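Local structure of SspB protein (Streptomyces clavuligerus, 6JUF) at residues P129-Y132 with V133-L137; D312-D315 with E316-N320; K339-E342 with A343-E347. The protein probably acts as a DNA-cleaving, metal-binding component of the SspABCD-SspE system, a phosphorothioation-sensing defence of bacteria against phages. All coordinates share one frame; numbering follows the deposited sequence. Where two conformers were deposited one is given.

Interaction 1: residues P129-Y132 with V133-L137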
loop_
_atom_site.group_PDB
_atom_site.type_symbol
_atom_site.label_atom_id
_atom_site.label_comp_id
_atom_site.label_asym_id
_atom_site.label_seq_id
_atom_site.Cartn_x
_atom_site.Cartn_y
_atom_site.Cartn_z
ATOM N N PRO B 129 -14.379 0.222 18.778
ATOM C CA PRO B 129 -15.521 1.120 19.118
ATOM C C PRO B 129 -15.350 2.548 18.635
ATOM O O PRO B 129 -16.323 3.199 18.264
ATOM C CB PRO B 129 -15.610 1.006 20.653
ATOM C CG PRO B 129 -14.273 0.351 21.088
ATOM C CD PRO B 129 -13.924 -0.585 19.938
ATOM N N SER B 130 -14.129 3.063 18.703
ATOM C CA SER B 130 -13.879 4.467 18.288
ATOM C C SER B 130 -14.190 4.669 16.826
ATOM O O SER B 130 -14.777 5.699 16.424
ATOM C CB SER B 130 -12.473 4.957 18.639
ATOM O OG SER B 130 -12.373 5.113 20.042
ATOM N N TRP B 131 -13.791 3.685 16.026
ATOM C CA TRP B 131 -14.152 3.714 14.583
ATOM C C TRP B 131 -15.639 3.629 14.364
ATOM O O TRP B 131 -16.197 4.344 13.507
ATOM C CB TRP B 131 -13.512 2.511 13.869
ATOM C CG TRP B 131 -12.051 2.734 13.453
ATOM C CD1 TRP B 131 -11.595 2.836 12.164
ATOM C CD2 TRP B 131 -10.853 2.774 14.309
ATOM N NE1 TRP B 131 -10.209 2.938 12.126
ATOM C CE2 TRP B 131 -9.714 2.935 13.416
ATOM C CE3 TRP B 131 -10.614 2.682 15.703
ATOM C CZ2 TRP B 131 -8.400 3.024 13.895
ATOM C CZ3 TRP B 131 -9.311 2.796 16.175
ATOM C CH2 TRP B 131 -8.223 2.985 15.311
ATOM N N TYR B 132 -16.288 2.732 15.093
ATOM C CA TYR B 132 -17.758 2.608 15.023
ATOM C C TYR B 132 -18.461 3.952 15.375
ATOM O O TYR B 132 -19.327 4.402 14.646
ATOM C CB TYR B 132 -18.281 1.436 15.899
ATOM C CG TYR B 132 -19.743 1.208 15.602
ATOM C CD1 TYR B 132 -20.743 1.913 16.296
ATOM C CD2 TYR B 132 -20.136 0.249 14.656
ATOM C CE1 TYR B 132 -22.087 1.694 16.009
ATOM C CE2 TYR B 132 -21.482 0.053 14.348
ATOM C CZ TYR B 132 -22.431 0.788 15.008
ATOM O OH TYR B 132 -23.743 0.580 14.721
ATOM N N VAL B 133 -18.050 4.630 16.445
ATOM C CA VAL B 133 -18.632 5.958 16.751
ATOM C C VAL B 133 -18.368 6.911 15.579
ATOM O O VAL B 133 -19.270 7.600 15.113
ATOM C CB VAL B 133 -18.022 6.565 18.047
ATOM C CG1 VAL B 133 -18.606 7.998 18.259
ATOM C CG2 VAL B 133 -18.380 5.689 19.248
ATOM N N ALA B 134 -17.099 6.979 15.110
ATOM C CA ALA B 134 -16.690 7.986 14.105
ATOM C C ALA B 134 -17.523 7.835 12.839
ATOM O O ALA B 134 -17.999 8.802 12.283
ATOM C CB ALA B 134 -15.179 7.915 13.763
ATOM N N PHE B 135 -17.675 6.600 12.375
ATOM C CA PHE B 135 -18.448 6.373 11.133
ATOM C C PHE B 135 -19.946 6.343 11.346
ATOM O O PHE B 135 -20.680 6.862 10.443
ATOM C CB PHE B 135 -17.981 5.103 10.419
ATOM C CG PHE B 135 -16.671 5.294 9.698
ATOM C CD1 PHE B 135 -16.667 5.620 8.353
ATOM C CD2 PHE B 135 -15.449 5.189 10.375
ATOM C CE1 PHE B 135 -15.460 5.823 7.663
ATOM C CE2 PHE B 135 -14.246 5.375 9.681
ATOM C CZ PHE B 135 -14.241 5.746 8.356
ATOM N N HIS B 136 -20.433 5.740 12.439
ATOM C CA HIS B 136 -21.869 5.401 12.529
ATOM C C HIS B 136 -22.674 6.188 13.545
ATOM O O HIS B 136 -23.890 6.252 13.425
ATOM C CB HIS B 136 -21.989 3.907 12.828
ATOM C CG HIS B 136 -21.538 3.045 11.670
ATOM N ND1 HIS B 136 -22.119 3.121 10.464
ATOM C CD2 HIS B 136 -20.591 2.043 11.586
ATOM C CE1 HIS B 136 -21.549 2.253 9.605
ATOM N NE2 HIS B 136 -20.599 1.575 10.289
ATOM N N LEU B 137 -22.019 6.766 14.556
ATOM C CA LEU B 137 -22.779 7.425 15.682
ATOM C C LEU B 137 -22.569 8.927 15.826
ATOM O O LEU B 137 -23.434 9.625 16.351
ATOM C CB LEU B 137 -22.500 6.739 17.026
ATOM C CG LEU B 137 -22.909 5.245 17.100
ATOM C CD1 LEU B 137 -22.559 4.614 18.443
ATOM C CD2 LEU B 137 -24.380 5.064 16.903
#

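Interaction 2: residues D312-D315 with E316-N320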
loop_
_atom_site.group_PDB
_atom_site.type_symbol
_atom_site.label_atom_id
_atom_site.label_comp_id
_atom_site.label_asym_id
_atom_site.label_seq_id
_atom_site.Cartn_x
_atom_site.Cartn_y
_atom_site.Cartn_z
ATOM N N ASP B 312 -22.070 -15.430 -2.243
ATOM C CA ASP B 312 -22.063 -15.660 -3.701
ATOM C C ASP B 312 -21.606 -14.405 -4.417
ATOM O O ASP B 312 -20.762 -14.471 -5.312
ATOM C CB ASP B 312 -23.437 -16.073 -4.227
ATOM C CG ASP B 312 -23.873 -17.452 -3.743
ATOM O OD1 ASP B 312 -22.978 -18.230 -3.332
ATOM O OD2 ASP B 312 -25.100 -17.724 -3.730
ATOM N N VAL B 313 -22.196 -13.270 -4.069
ATOM C CA VAL B 313 -21.918 -12.011 -4.755
ATOM C C VAL B 313 -20.440 -11.632 -4.515
ATOM O O VAL B 313 -19.723 -11.242 -5.423
ATOM C CB VAL B 313 -22.820 -10.904 -4.164
ATOM C CG1 VAL B 313 -22.385 -9.494 -4.576
ATOM C CG2 VAL B 313 -24.264 -11.113 -4.597
ATOM N N LEU B 314 -19.968 -11.780 -3.299
ATOM C CA LEU B 314 -18.584 -11.425 -2.988
ATOM C C LEU B 314 -17.585 -12.385 -3.674
ATOM O O LEU B 314 -16.628 -11.950 -4.220
ATOM C CB LEU B 314 -18.337 -11.442 -1.470
ATOM C CG LEU B 314 -16.931 -11.053 -1.008
ATOM C CD1 LEU B 314 -16.518 -9.678 -1.549
ATOM C CD2 LEU B 314 -16.843 -11.033 0.520
ATOM N N ASP B 315 -17.845 -13.681 -3.674
ATOM C CA ASP B 315 -16.943 -14.594 -4.322
ATOM C C ASP B 315 -16.923 -14.329 -5.815
ATOM O O ASP B 315 -15.851 -14.481 -6.444
ATOM C CB ASP B 315 -17.341 -16.026 -4.018
ATOM C CG ASP B 315 -16.165 -17.004 -4.144
ATOM O OD1 ASP B 315 -15.018 -16.552 -3.904
ATOM O OD2 ASP B 315 -16.388 -18.187 -4.403
ATOM N N GLU B 316 -18.046 -13.939 -6.402
ATOM C CA GLU B 316 -18.053 -13.618 -7.828
ATOM C C GLU B 316 -17.109 -12.475 -8.142
ATOM O O GLU B 316 -16.436 -12.456 -9.184
ATOM C CB GLU B 316 -19.436 -13.247 -8.247
ATOM C CG GLU B 316 -20.310 -14.477 -8.312
ATOM C CD GLU B 316 -21.756 -14.125 -8.340
ATOM O OE1 GLU B 316 -22.038 -13.007 -8.789
ATOM O OE2 GLU B 316 -22.599 -14.996 -7.988
ATOM N N GLN B 317 -17.059 -11.492 -7.253
ATOM C CA GLN B 317 -16.198 -10.369 -7.421
ATOM C C GLN B 317 -14.733 -10.775 -7.500
ATOM O O GLN B 317 -13.921 -10.074 -8.083
ATOM C CB GLN B 317 -16.410 -9.427 -6.223
ATOM C CG GLN B 317 -15.498 -8.178 -6.188
ATOM C CD GLN B 317 -15.628 -7.233 -7.387
ATOM O OE1 GLN B 317 -16.601 -7.245 -8.110
ATOM N NE2 GLN B 317 -14.617 -6.328 -7.546
ATOM N N TYR B 318 -14.412 -11.922 -6.919
ATOM C CA TYR B 318 -13.034 -12.436 -6.946
ATOM C C TYR B 318 -12.867 -13.723 -7.740
ATOM O O TYR B 318 -11.947 -14.524 -7.469
ATOM C CB TYR B 318 -12.515 -12.613 -5.499
ATOM C CG TYR B 318 -12.320 -11.287 -4.838
ATOM C CD1 TYR B 318 -11.143 -10.591 -5.012
ATOM C CD2 TYR B 318 -13.367 -10.667 -4.141
ATOM C CE1 TYR B 318 -10.945 -9.357 -4.424
ATOM C CE2 TYR B 318 -13.216 -9.426 -3.569
ATOM C CZ TYR B 318 -12.001 -8.777 -3.709
ATOM O OH TYR B 318 -11.796 -7.528 -3.169
ATOM N N ASP B 319 -13.718 -13.882 -8.741
ATOM C CA ASP B 319 -13.600 -15.019 -9.663
ATOM C C ASP B 319 -13.773 -16.387 -9.010
ATOM O O ASP B 319 -13.118 -17.371 -9.432
ATOM C CB ASP B 319 -12.294 -14.901 -10.443
ATOM C CG ASP B 319 -12.480 -14.183 -11.782
ATOM O OD1 ASP B 319 -13.562 -13.596 -12.062
ATOM O OD2 ASP B 319 -11.551 -14.222 -12.572
ATOM N N ASN B 320 -14.686 -16.454 -8.023
ATOM C CA ASN B 320 -15.128 -17.713 -7.442
ATOM C C ASN B 320 -13.969 -18.524 -6.906
ATOM O O ASN B 320 -13.696 -19.664 -7.314
ATOM C CB ASN B 320 -15.984 -18.448 -8.489
ATOM C CG ASN B 320 -17.197 -17.626 -8.884
ATOM O OD1 ASN B 320 -17.423 -17.357 -10.086
ATOM N ND2 ASN B 320 -17.968 -17.205 -7.908
#

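Interaction 3: residues K339-E342 with A343-E347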
loop_
_atom_site.group_PDB
_atom_site.type_symbol
_atom_site.label_atom_id
_atom_site.label_comp_id
_atom_site.label_asym_id
_atom_site.label_seq_id
_atom_site.Cartn_x
_atom_site.Cartn_y
_atom_site.Cartn_z
ATOM N N LYS B 339 -11.657 -24.113 17.721
ATOM C CA LYS B 339 -11.684 -22.918 18.642
ATOM C C LYS B 339 -12.363 -21.653 18.116
ATOM O O LYS B 339 -12.924 -20.877 18.903
ATOM C CB LYS B 339 -10.355 -22.608 19.287
ATOM C CG LYS B 339 -10.148 -23.454 20.551
ATOM C CD LYS B 339 -8.822 -24.100 20.632
ATOM C CE LYS B 339 -8.931 -25.268 21.634
ATOM N NZ LYS B 339 -9.490 -24.897 22.965
ATOM N N LEU B 340 -12.419 -21.535 16.773
ATOM C CA LEU B 340 -13.278 -20.468 16.144
ATOM C C LEU B 340 -14.747 -20.499 16.631
ATOM O O LEU B 340 -15.230 -19.492 17.081
ATOM C CB LEU B 340 -13.258 -20.552 14.598
ATOM C CG LEU B 340 -11.858 -20.445 13.961
ATOM C CD1 LEU B 340 -11.860 -20.686 12.474
ATOM C CD2 LEU B 340 -11.341 -19.032 14.222
ATOM N N ALA B 341 -15.439 -21.654 16.518
ATOM C CA ALA B 341 -16.847 -21.774 16.938
ATOM C C ALA B 341 -16.949 -21.570 18.474
ATOM O O ALA B 341 -17.918 -21.026 18.972
ATOM C CB ALA B 341 -17.443 -23.114 16.483
ATOM N N GLU B 342 -15.918 -22.075 19.167
ATOM C CA GLU B 342 -15.821 -21.969 20.628
ATOM C C GLU B 342 -15.799 -20.506 21.073
ATOM O O GLU B 342 -16.520 -20.108 22.001
ATOM C CB GLU B 342 -14.617 -22.750 21.178
ATOM C CG GLU B 342 -14.912 -24.233 21.372
ATOM C CD GLU B 342 -16.261 -24.457 22.031
ATOM O OE1 GLU B 342 -16.453 -24.005 23.190
ATOM O OE2 GLU B 342 -17.137 -25.088 21.385
ATOM N N ALA B 343 -14.969 -19.720 20.379
ATOM C CA ALA B 343 -14.974 -18.276 20.553
ATOM C C ALA B 343 -16.343 -17.569 20.235
ATOM O O ALA B 343 -16.831 -16.712 21.011
ATOM C CB ALA B 343 -13.795 -17.642 19.776
ATOM N N GLU B 344 -16.951 -17.916 19.088
ATOM C CA GLU B 344 -18.300 -17.426 18.774
ATOM C C GLU B 344 -19.318 -17.784 19.898
ATOM O O GLU B 344 -20.087 -16.936 20.344
ATOM C CB GLU B 344 -18.751 -17.927 17.416
ATOM C CG GLU B 344 -19.935 -17.102 16.893
ATOM C CD GLU B 344 -20.585 -17.722 15.694
ATOM O OE1 GLU B 344 -20.722 -18.960 15.691
ATOM O OE2 GLU B 344 -20.950 -16.983 14.755
ATOM N N LYS B 345 -19.258 -19.040 20.370
ATOM C CA LYS B 345 -20.186 -19.519 21.408
ATOM C C LYS B 345 -20.075 -18.735 22.714
ATOM O O LYS B 345 -21.079 -18.376 23.358
ATOM C CB LYS B 345 -19.993 -21.009 21.684
ATOM C CG LYS B 345 -20.651 -21.915 20.656
ATOM C CD LYS B 345 -20.791 -23.343 21.193
ATOM C CE LYS B 345 -21.430 -24.263 20.151
ATOM N NZ LYS B 345 -20.644 -24.291 18.876
ATOM N N ARG B 346 -18.818 -18.500 23.089
ATOM C CA ARG B 346 -18.502 -17.696 24.263
ATOM C C ARG B 346 -19.122 -16.324 24.181
ATOM O O ARG B 346 -19.669 -15.816 25.176
ATOM C CB ARG B 346 -16.996 -17.541 24.426
ATOM C CG ARG B 346 -16.687 -16.876 25.777
ATOM C CD ARG B 346 -15.268 -16.385 25.917
ATOM N NE ARG B 346 -14.747 -15.869 24.660
ATOM C CZ ARG B 346 -15.100 -14.717 24.087
ATOM N NH1 ARG B 346 -16.021 -13.885 24.641
ATOM N NH2 ARG B 346 -14.526 -14.406 22.922
ATOM N N GLU B 347 -18.979 -15.697 23.010
ATOM C CA GLU B 347 -19.553 -14.374 22.839
ATOM C C GLU B 347 -21.094 -14.435 22.829
ATOM O O GLU B 347 -21.762 -13.587 23.433
ATOM C CB GLU B 347 -19.003 -13.708 21.579
ATOM C CG GLU B 347 -19.162 -12.208 21.624
ATOM C CD GLU B 347 -18.495 -11.484 20.457
ATOM O OE1 GLU B 347 -19.181 -10.667 19.848
ATOM O OE2 GLU B 347 -17.261 -11.689 20.174
#

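Interaction 1: residues P129-Y132 with V133-L137
His136 lies over one face of the Tyr132 ring, while Leu137 CD1 sits at that ring's edge, in its plane. Over that face His136 CB makes a CH-pi contact, 3.9 Å from the Tyr132 ring centroid and 16° off its normal. The imidazole follows with its CD2 3.5 Å from Tyr132 CE2, the two rings meeting obliquely, their planes at 45°. Tyr132 gets there because its CG is anti to the backbone N (chi1 -170°), which sends the phenol along the helix toward the next turn. Leu137 CG adds an apolar contact, 3.8 Å from Tyr132 CE1. One residue back, the Phe135 ring presents its edge to Trp131 O, with CD2 3.3 Å from that oxygen; the same carbonyl takes the Phe135 N-H at 2.9 Å. Trp131 CD1 and Phe135 CE2 touch loosely. Outside this turn, Trp131 packs on helix 166-180 and meets the ring of His17, whereas Ser130 OG is hydrogen-bonded to Asp172. The i to i+4 backbone bonds, with side chains meeting four and five residues on, are those of a buried alpha-helix, 129-137, packed among helices 5-9, 145-159 and 166-180, with a wider pi-type turn at 133-137.

Interaction 2: residues D312-D315 with E316-N320
Asp315 and Asn320 meet through the backbone: Asn320 N donates to Asp315 O at 2.8 Å. Tyr318 N donates to the same Asp315 O at 3.0 Å. The two donors come from opposite faces of the carbonyl plane, both well out of it, as the chain wraps round the end of the helix. Upstream the bonds are ordinary helical ones, Glu316 N to Asp312 O and Gln317 N to Val313 O; the next in line, Tyr318 N to Leu314 O at 3.5 Å, is weak and bent (132°), a sign that the regular helix is giving way.

The apolar part is small. Leu314 reaches forward with CD1 to Tyr318 CE2, 3.9 Å away, and the edge of that ring also faces Leu314 O.

Among the charged groups, the Asp315 carboxylate lies against the Asn320 backbone, OD2 3.3 Å from Asn320 CA. With chi1 at -156° Asp315 swings its carboxylate to the side of its own carbonyl carbon, toward the helix end. There Trp93 and Arg322 hold it, and Asp312 also bridges to Arg322, a shared cation that would temper the two negative charges. Glu316, extended beyond CG, runs back alongside the preceding turn, CG 3.0 Å from Asp312 O. Its OE1 is hydrogen-bonded to His286, while Tyr318 bonds through OH to Ser109 and meets Trp93 edge-to-face.

With Asp319 as the C-prime residue at positive phi, Asn320 N bonded to Asp315 O and Asp319 N to Glu316 O, this is a Schellman motif closing helix 306-317.

Interaction 3: residues K339-E342 with A343-E347
Lys339 O takes the N-H of Ala343 at 2.8 Å, the first of four consecutive i to i+4 bonds that make 339-347 a regular alpha-helix, the opening part of helix 339-350. Leu340 O with Glu344 N, Ala341 O with Lys345 N and Glu342 O with Arg346 N continue the series, with N-H...O angles of 156° to 169°. Every backbone carbonyl of 339-342 is thereby engaged by the following turn.

The side chains contribute less, in a contact that lies at the surface. Lys345 leans back along the preceding turn: its CG is beside its own backbone N (chi1 -79°), which lays the aliphatic stem against the Ala341 carbonyl, CG 3.3 Å from Ala341 O. Its far end bends at the last torsion, bringing NZ to 4.2 Å from Ala341 CB. Glu342 bends at its second torsion and crosses toward the same lysine. In the conformer given, one of two, so that the approach is doubtful, Glu342 OE2 lies 4.4 Å from Lys345 NZ; the opposite charges should attract, but this is beyond a salt bridge. On the buried side, Ala343 tucks its CB against the carbonyls of Lys339 and Leu340.

Elsewhere the helix rests on the two-stranded sheet 70-74/83-87: Leu340 packs on Arg71 and Tyr86, and Lys339 NZ is hydrogen-bonded to Tyr74 O. Farther along, Glu347 OE1 accepts from Lys125 N. One turn beyond Glu342, the Arg346 guanidinium sets one face over a backbone carbonyl, with Ala343 O 3.7 Å above its plane, toward the rim.

How the interactions relate
Along the chain the three turns come in the order interaction 1, interaction 2, interaction 3: on helix 129-137, at the end of helix 306-317 and on helix 339-350. Their centres are 25 to 28 Å apart and none touches another; the nearest approach, about 11 Å between atoms, is between interactions 1 and 3. Interactions 1 and 2 lie on opposite sides of the chain's centre. The three contacts sample different settings: a buried helix whose Trp131 side chain is about 11 Å from that of Glu18, which binds magnesium in a structure of this protein, though no ion is bound to this chain here; a helix end secured by outside partners; and a surface helix laid on a small antiparallel sheet near the C-terminus.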